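Local coordinates for Alr1585 protein (Nostoc sp., PDB 5C2I) that probably uses haem to reduce hydrogen peroxide while oxidising dyes and similar substrates, as a dye-decolorizing (DyP-type) peroxidase, at residues A[289-292]-A[296-299]; A[314-319]-A[329-334]. The protein carries 1 engineered substitution. All coordinates share one frame; numbering follows the deposited sequence.

How the contacts relate
Contacts 1 and 2 follow one another along the loop that joins helix 281-289 to the short helix 330-334, and their centres lie about 9 Å apart. Both touch the haem on its proximal side, where His-330 of contact 2 binds the iron and Val-289 and Arg-291 of contact 1 meet the porphyrin rim and a propionate chain. Two polar links tie them together: Val-289 O faces Thr-331 N at 2.9 Å, at the start of the histidine helix, and Thr-299 OG1 lies 2.8 Å from Asp-319 OD2, both probable hydrogen bonds. Gly-290 CA also packs on Thr-331 OG1 at 3.3 Å, so the hairpin-like turn of 289-299 lies directly against the iron-binding helix.

Contact 1. Residues A[289-292]-A[296-299]; sequences VGRF and TPVT. With HEM (protoporphyrin IX containing Fe), chain E.
A single beta bridge, isolated from any sheet, pairs Arg-291 with Pro-297, their CA atoms 4.3 Å apart, and closes a tight hairpin-like turn in the haem-side loop of this DyP-type peroxidase. Two backbone bonds flank the bridge. Val-298 N gives a nearly straight bond to Gly-290 O (3.0 Å, 174° at the hydrogen), although it comes from above the carbonyl plane, while Phe-292 N donates to Thr-296 O. The same threonine carbonyl lies 3.2 Å from Arg-291 CA, a CA-H...O contact, and also meets the Phe-292 ring edge in plane near CD1. Gly-290 leaves helix 281-289 with a positive phi of 106°, a backbone turn at which any side chain would collide with the carbonyl oxygen of Val-289.

The side chains leave the turn in different directions. With its CG anti to the carbonyl carbon (chi1 -73°), the Phe-292 ring reaches back toward Ala-286 and Leu-283 of helix 281-289; its CD1 lies 3.9 Å from Thr-296 CB, and CE1 touches Val-298 CG2. The other methyl of Val-298, CG1, sits against Gly-290 O. Arg-291 runs extended from CG to NE, passing the haem at the CAA-CBA arm of a propionate, with NE 3.8 Å from CBA. Its guanidinium meets Pro-297 CG obliquely through NH1, which is hydrogen-bonded to the carbonyls of Gly-295 and Thr-311. This polar grip fixes the guanidinium beside the propionate arm, and its positive charge would probably favour the ionised carboxylate. Val-289 touches the porphyrin rim itself, its CG1 3.7 Å from the methyl CMA. Behind the bridge, one water donates to Gly-290 O at 2.7 Å and accepts from Thr-299 N at 3.1 Å.

Contact 2. Residues A[314-319]-A[329-334]; sequences FNYDGD and SHTRKT. With HEM (protoporphyrin IX containing Fe), chain E.
Arg-332 stacks flat on Tyr-316, joining the loop 314-319 to the proximal haem helix 330-334. The guanidinium and ring planes lie 8° apart, centres 4.2 Å apart, and the two side chains run antiparallel, each reaching toward the other's backbone. Arg-332 CD stands over the middle of the ring, 3.8 Å from its centroid, in a CH-pi contact. With CG anti to the backbone N (chi1 -167°) and an extended chain beyond, the arginine spans the ring and brings its head past Tyr-316 CB to Asp-319.

Among the polar contacts, Arg-332 grips Asp-319 O end-on: NH1 and NH2 each donate at 3.1 Å, and the oxygen lies in the guanidinium plane. The Asp-319 carboxylate, held by Thr-299 OG1, adds a salt bridge from OD2 to Arg-332 NH1 at 3.3 Å, while Asp-339 pairs with Arg-332 NE. Beyond the stack, Tyr-316 OH and Thr-331 OG1 share a hydrogen bond of 3.3 Å. An alanine in place of Arg-332 would probably uncover one face of Tyr-316, take from the Asp-319 carbonyl the two N-H donors that grip it, and leave Asp-319 and Asp-339 without this cationic partner.

In metal coordination, His-330 NE2 binds iron at 2.1 Å, with a water on the metal at 2.3 Å, and ND1 bonds to Asp-418, which would probably make the imidazole more electron-rich. Thr-334 OG1 bonds to His-330 O and packs on the porphyrin. The arginine's buried charge is thus met by two carboxylates, while its stack and paired bonds couple the loop to the iron-binding helix.

Contact 1. Residues A[289-292]-A[296-299]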
# COMPACT_ATOMS: atom_id res chain seq x y z
N VAL A 289 -13.45 7.74 27.95
CA VAL A 289 -12.58 6.58 27.99
C VAL A 289 -11.49 6.68 29.05
O VAL A 289 -11.15 5.66 29.67
CB VAL A 289 -11.94 6.34 26.62
CG1 VAL A 289 -10.86 5.29 26.68
CG2 VAL A 289 -13.02 5.94 25.61
N GLY A 290 -10.96 7.89 29.25
CA GLY A 290 -9.83 8.14 30.14
C GLY A 290 -8.56 8.39 29.33
O GLY A 290 -7.55 8.83 29.87
N ARG A 291 -8.64 8.15 28.02
CA ARG A 291 -7.56 8.45 27.09
C ARG A 291 -8.16 9.02 25.81
O ARG A 291 -9.27 8.70 25.42
CB ARG A 291 -6.76 7.18 26.69
CG ARG A 291 -5.97 6.53 27.80
CD ARG A 291 -5.42 5.21 27.27
NE ARG A 291 -4.72 4.47 28.28
CZ ARG A 291 -3.41 4.51 28.53
NH1 ARG A 291 -2.59 5.34 27.87
NH2 ARG A 291 -2.92 3.75 29.48
N PHE A 292 -7.38 9.87 25.15
CA PHE A 292 -7.67 10.25 23.77
C PHE A 292 -7.58 9.05 22.87
O PHE A 292 -7.05 8.00 23.27
CB PHE A 292 -6.70 11.33 23.31
CG PHE A 292 -6.99 12.67 23.92
CD1 PHE A 292 -6.45 13.02 25.16
CD2 PHE A 292 -7.82 13.57 23.29
CE1 PHE A 292 -6.73 14.25 25.75
CE2 PHE A 292 -8.10 14.79 23.88
CZ PHE A 292 -7.56 15.13 25.11
N THR A 296 -3.27 9.03 24.59
CA THR A 296 -2.86 10.04 25.52
C THR A 296 -3.77 10.01 26.78
O THR A 296 -4.98 10.21 26.66
CB THR A 296 -2.92 11.47 24.89
OG1 THR A 296 -2.04 11.53 23.75
CG2 THR A 296 -2.49 12.53 25.89
N PRO A 297 -3.19 9.85 27.99
CA PRO A 297 -4.04 9.84 29.19
C PRO A 297 -4.60 11.22 29.51
O PRO A 297 -3.86 12.22 29.52
CB PRO A 297 -3.07 9.43 30.32
CG PRO A 297 -1.96 8.72 29.59
CD PRO A 297 -1.81 9.47 28.29
N VAL A 298 -5.91 11.30 29.70
CA VAL A 298 -6.55 12.58 29.92
C VAL A 298 -6.19 13.14 31.31
O VAL A 298 -6.33 14.33 31.54
CB VAL A 298 -8.10 12.50 29.72
CG1 VAL A 298 -8.78 11.84 30.89
CG2 VAL A 298 -8.69 13.90 29.47
N THR A 299 -5.69 12.30 32.23
CA THR A 299 -5.20 12.82 33.51
C THR A 299 -3.99 13.72 33.28
O THR A 299 -3.74 14.61 34.06
CB THR A 299 -4.96 11.71 34.59
OG1 THR A 299 -4.84 12.32 35.87
CG2 THR A 299 -3.73 10.90 34.30
CHA HEM E . -8.79 -0.21 29.09
CHB HEM E . -12.07 0.03 25.56
CHC HEM E . -14.64 -3.44 27.75
CHD HEM E . -11.48 -3.46 31.38
C1A HEM E . -9.47 0.17 27.95
C2A HEM E . -9.06 1.21 27.06
C3A HEM E . -9.98 1.27 26.07
C4A HEM E . -10.94 0.27 26.34
CMA HEM E . -9.99 2.17 24.87
CAA HEM E . -7.81 2.09 27.17
CBA HEM E . -6.51 1.58 26.54
CGA HEM E . -6.13 0.29 27.22
O1A HEM E . -5.48 0.27 28.31
O2A HEM E . -6.46 -0.77 26.68
C1B HEM E . -13.03 -0.94 25.86
C2B HEM E . -14.16 -1.24 25.01
C3B HEM E . -14.84 -2.22 25.59
C4B HEM E . -14.15 -2.49 26.85
CMB HEM E . -14.44 -0.57 23.71
CAB HEM E . -16.04 -2.97 25.14
CBB HEM E . -16.41 -3.10 23.86
C1C HEM E . -14.03 -3.73 28.98
C2C HEM E . -14.54 -4.53 29.98
C3C HEM E . -13.65 -4.52 31.02
C4C HEM E . -12.58 -3.70 30.62
CMC HEM E . -15.80 -5.35 29.94
CAC HEM E . -13.73 -5.16 32.33
CBC HEM E . -14.79 -5.46 33.03
C1D HEM E . -10.44 -2.64 30.94
C2D HEM E . -9.23 -2.46 31.74
C3D HEM E . -8.51 -1.53 31.14
C4D HEM E . -9.28 -1.18 29.93
CMD HEM E . -8.86 -3.17 33.03
CAD HEM E . -7.15 -1.04 31.58
CBD HEM E . -7.22 0.09 32.60
CGD HEM E . -5.83 0.48 33.00
O1D HEM E . -5.53 1.67 32.87
O2D HEM E . -4.99 -0.36 33.47
NA HEM E . -10.67 -0.34 27.54
NB HEM E . -13.13 -1.65 26.94
NC HEM E . -12.88 -3.14 29.41
ND HEM E . -10.47 -1.80 29.90
FE HEM E . -11.77 -1.70 28.49
O HOH W 1 -6.16 9.21 32.21
O HOH W 2 -10.83 -3.51 27.34

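Contact 2. Residues A[314-319]-A[329-334]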
# COMPACT_ATOMS: atom_id res chain seq x y z
N PHE A 314 1.58 6.58 34.53
CA PHE A 314 0.89 7.58 35.27
C PHE A 314 0.09 6.96 36.36
O PHE A 314 -0.16 5.73 36.38
CB PHE A 314 -0.03 8.40 34.36
CG PHE A 314 -1.16 7.62 33.75
CD1 PHE A 314 -0.98 6.91 32.58
CD2 PHE A 314 -2.40 7.56 34.37
CE1 PHE A 314 -2.01 6.16 32.03
CE2 PHE A 314 -3.42 6.82 33.83
CZ PHE A 314 -3.24 6.10 32.65
N ASN A 315 -0.29 7.82 37.29
CA ASN A 315 -1.27 7.43 38.26
C ASN A 315 -2.17 8.66 38.39
O ASN A 315 -2.06 9.61 37.60
CB ASN A 315 -0.60 6.97 39.56
CG ASN A 315 0.33 8.02 40.14
OD1 ASN A 315 -0.05 9.16 40.26
ND2 ASN A 315 1.57 7.65 40.43
N TYR A 316 -3.06 8.66 39.35
CA TYR A 316 -3.96 9.80 39.45
C TYR A 316 -3.61 10.71 40.66
O TYR A 316 -4.43 11.55 41.09
CB TYR A 316 -5.37 9.28 39.55
CG TYR A 316 -5.79 8.48 38.32
CD1 TYR A 316 -5.89 9.09 37.08
CD2 TYR A 316 -6.11 7.13 38.40
CE1 TYR A 316 -6.28 8.38 35.96
CE2 TYR A 316 -6.49 6.38 37.27
CZ TYR A 316 -6.56 7.00 36.06
OH TYR A 316 -6.93 6.27 34.94
N ASP A 317 -2.37 10.59 41.16
CA ASP A 317 -1.88 11.40 42.29
C ASP A 317 -1.84 12.90 41.98
O ASP A 317 -1.95 13.69 42.90
CB ASP A 317 -0.47 10.94 42.77
CG ASP A 317 -0.47 9.55 43.42
OD1 ASP A 317 -1.51 8.86 43.48
OD2 ASP A 317 0.62 9.09 43.85
N GLY A 318 -1.68 13.30 40.72
CA GLY A 318 -1.77 14.69 40.30
C GLY A 318 -3.19 15.13 39.98
O GLY A 318 -3.38 16.25 39.49
N ASP A 319 -4.17 14.30 40.31
CA ASP A 319 -5.56 14.45 39.86
C ASP A 319 -6.51 13.87 40.91
O ASP A 319 -7.46 13.15 40.58
CB ASP A 319 -5.70 13.73 38.52
CG ASP A 319 -7.01 14.04 37.79
OD1 ASP A 319 -7.69 15.03 38.12
OD2 ASP A 319 -7.27 13.31 36.81
N SER A 329 -14.44 7.82 34.20
CA SER A 329 -13.83 7.46 32.95
C SER A 329 -13.44 5.99 32.99
O SER A 329 -13.00 5.48 34.02
CB SER A 329 -12.61 8.34 32.65
OG SER A 329 -12.96 9.72 32.59
N HIS A 330 -13.62 5.32 31.86
CA HIS A 330 -13.37 3.87 31.80
C HIS A 330 -12.04 3.42 32.44
O HIS A 330 -12.05 2.45 33.22
CB HIS A 330 -13.48 3.41 30.36
CG HIS A 330 -13.29 1.93 30.17
ND1 HIS A 330 -14.09 0.99 30.77
CD2 HIS A 330 -12.43 1.25 29.37
CE1 HIS A 330 -13.74 -0.22 30.34
NE2 HIS A 330 -12.76 -0.08 29.48
N THR A 331 -10.94 4.09 32.12
CA THR A 331 -9.63 3.70 32.67
C THR A 331 -9.56 3.85 34.16
O THR A 331 -8.98 3.00 34.85
CB THR A 331 -8.43 4.45 32.02
OG1 THR A 331 -8.61 5.85 32.16
CG2 THR A 331 -8.29 4.10 30.55
N ARG A 332 -10.19 4.88 34.68
CA ARG A 332 -10.13 5.14 36.10
C ARG A 332 -11.12 4.28 36.92
O ARG A 332 -10.84 3.96 38.07
CB ARG A 332 -10.38 6.63 36.37
CG ARG A 332 -10.03 7.07 37.78
CD ARG A 332 -9.80 8.55 37.90
NE ARG A 332 -9.33 8.90 39.22
CZ ARG A 332 -8.84 10.09 39.57
NH1 ARG A 332 -8.69 11.07 38.69
NH2 ARG A 332 -8.38 10.25 40.81
N LYS A 333 -12.23 3.88 36.30
CA LYS A 333 -13.16 2.92 36.91
C LYS A 333 -12.56 1.50 36.96
O LYS A 333 -12.62 0.83 38.00
CB LYS A 333 -14.43 2.84 36.09
CG LYS A 333 -15.38 3.99 36.35
CD LYS A 333 -16.21 3.74 37.62
CE LYS A 333 -17.62 4.26 37.55
NZ LYS A 333 -18.50 3.71 38.62
N THR A 334 -11.90 1.08 35.88
CA THR A 334 -11.41 -0.28 35.78
C THR A 334 -10.03 -0.44 36.41
O THR A 334 -9.67 -1.54 36.82
CB THR A 334 -11.39 -0.78 34.33
OG1 THR A 334 -10.57 0.07 33.53
CG2 THR A 334 -12.76 -0.83 33.75
CHA HEM E . -8.79 -0.21 29.09
CHB HEM E . -12.07 0.03 25.56
CHC HEM E . -14.64 -3.44 27.75
CHD HEM E . -11.48 -3.46 31.38
C1A HEM E . -9.47 0.17 27.95
C2A HEM E . -9.06 1.21 27.06
C3A HEM E . -9.98 1.27 26.07
C4A HEM E . -10.94 0.27 26.34
CMA HEM E . -9.99 2.17 24.87
CAA HEM E . -7.81 2.09 27.17
CBA HEM E . -6.51 1.58 26.54
CGA HEM E . -6.13 0.29 27.22
O1A HEM E . -5.48 0.27 28.31
O2A HEM E . -6.46 -0.77 26.68
C1B HEM E . -13.03 -0.94 25.86
C2B HEM E . -14.16 -1.24 25.01
C3B HEM E . -14.84 -2.22 25.59
C4B HEM E . -14.15 -2.49 26.85
CMB HEM E . -14.44 -0.57 23.71
CAB HEM E . -16.04 -2.97 25.14
CBB HEM E . -16.41 -3.10 23.86
C1C HEM E . -14.03 -3.73 28.98
C2C HEM E . -14.54 -4.53 29.98
C3C HEM E . -13.65 -4.52 31.02
C4C HEM E . -12.58 -3.70 30.62
CMC HEM E . -15.80 -5.35 29.94
CAC HEM E . -13.73 -5.16 32.33
CBC HEM E . -14.79 -5.46 33.03
C1D HEM E . -10.44 -2.64 30.94
C2D HEM E . -9.23 -2.46 31.74
C3D HEM E . -8.51 -1.53 31.14
C4D HEM E . -9.28 -1.18 29.93
CMD HEM E . -8.86 -3.17 33.03
CAD HEM E . -7.15 -1.04 31.58
CBD HEM E . -7.22 0.09 32.60
CGD HEM E . -5.83 0.48 33.00
O1D HEM E . -5.53 1.67 32.87
O2D HEM E . -4.99 -0.36 33.47
NA HEM E . -10.67 -0.34 27.54
NB HEM E . -13.13 -1.65 26.94
NC HEM E . -12.88 -3.14 29.41
ND HEM E . -10.47 -1.80 29.90
FE HEM E . -11.77 -1.70 28.49
O HOH W 2 -10.83 -3.51 27.34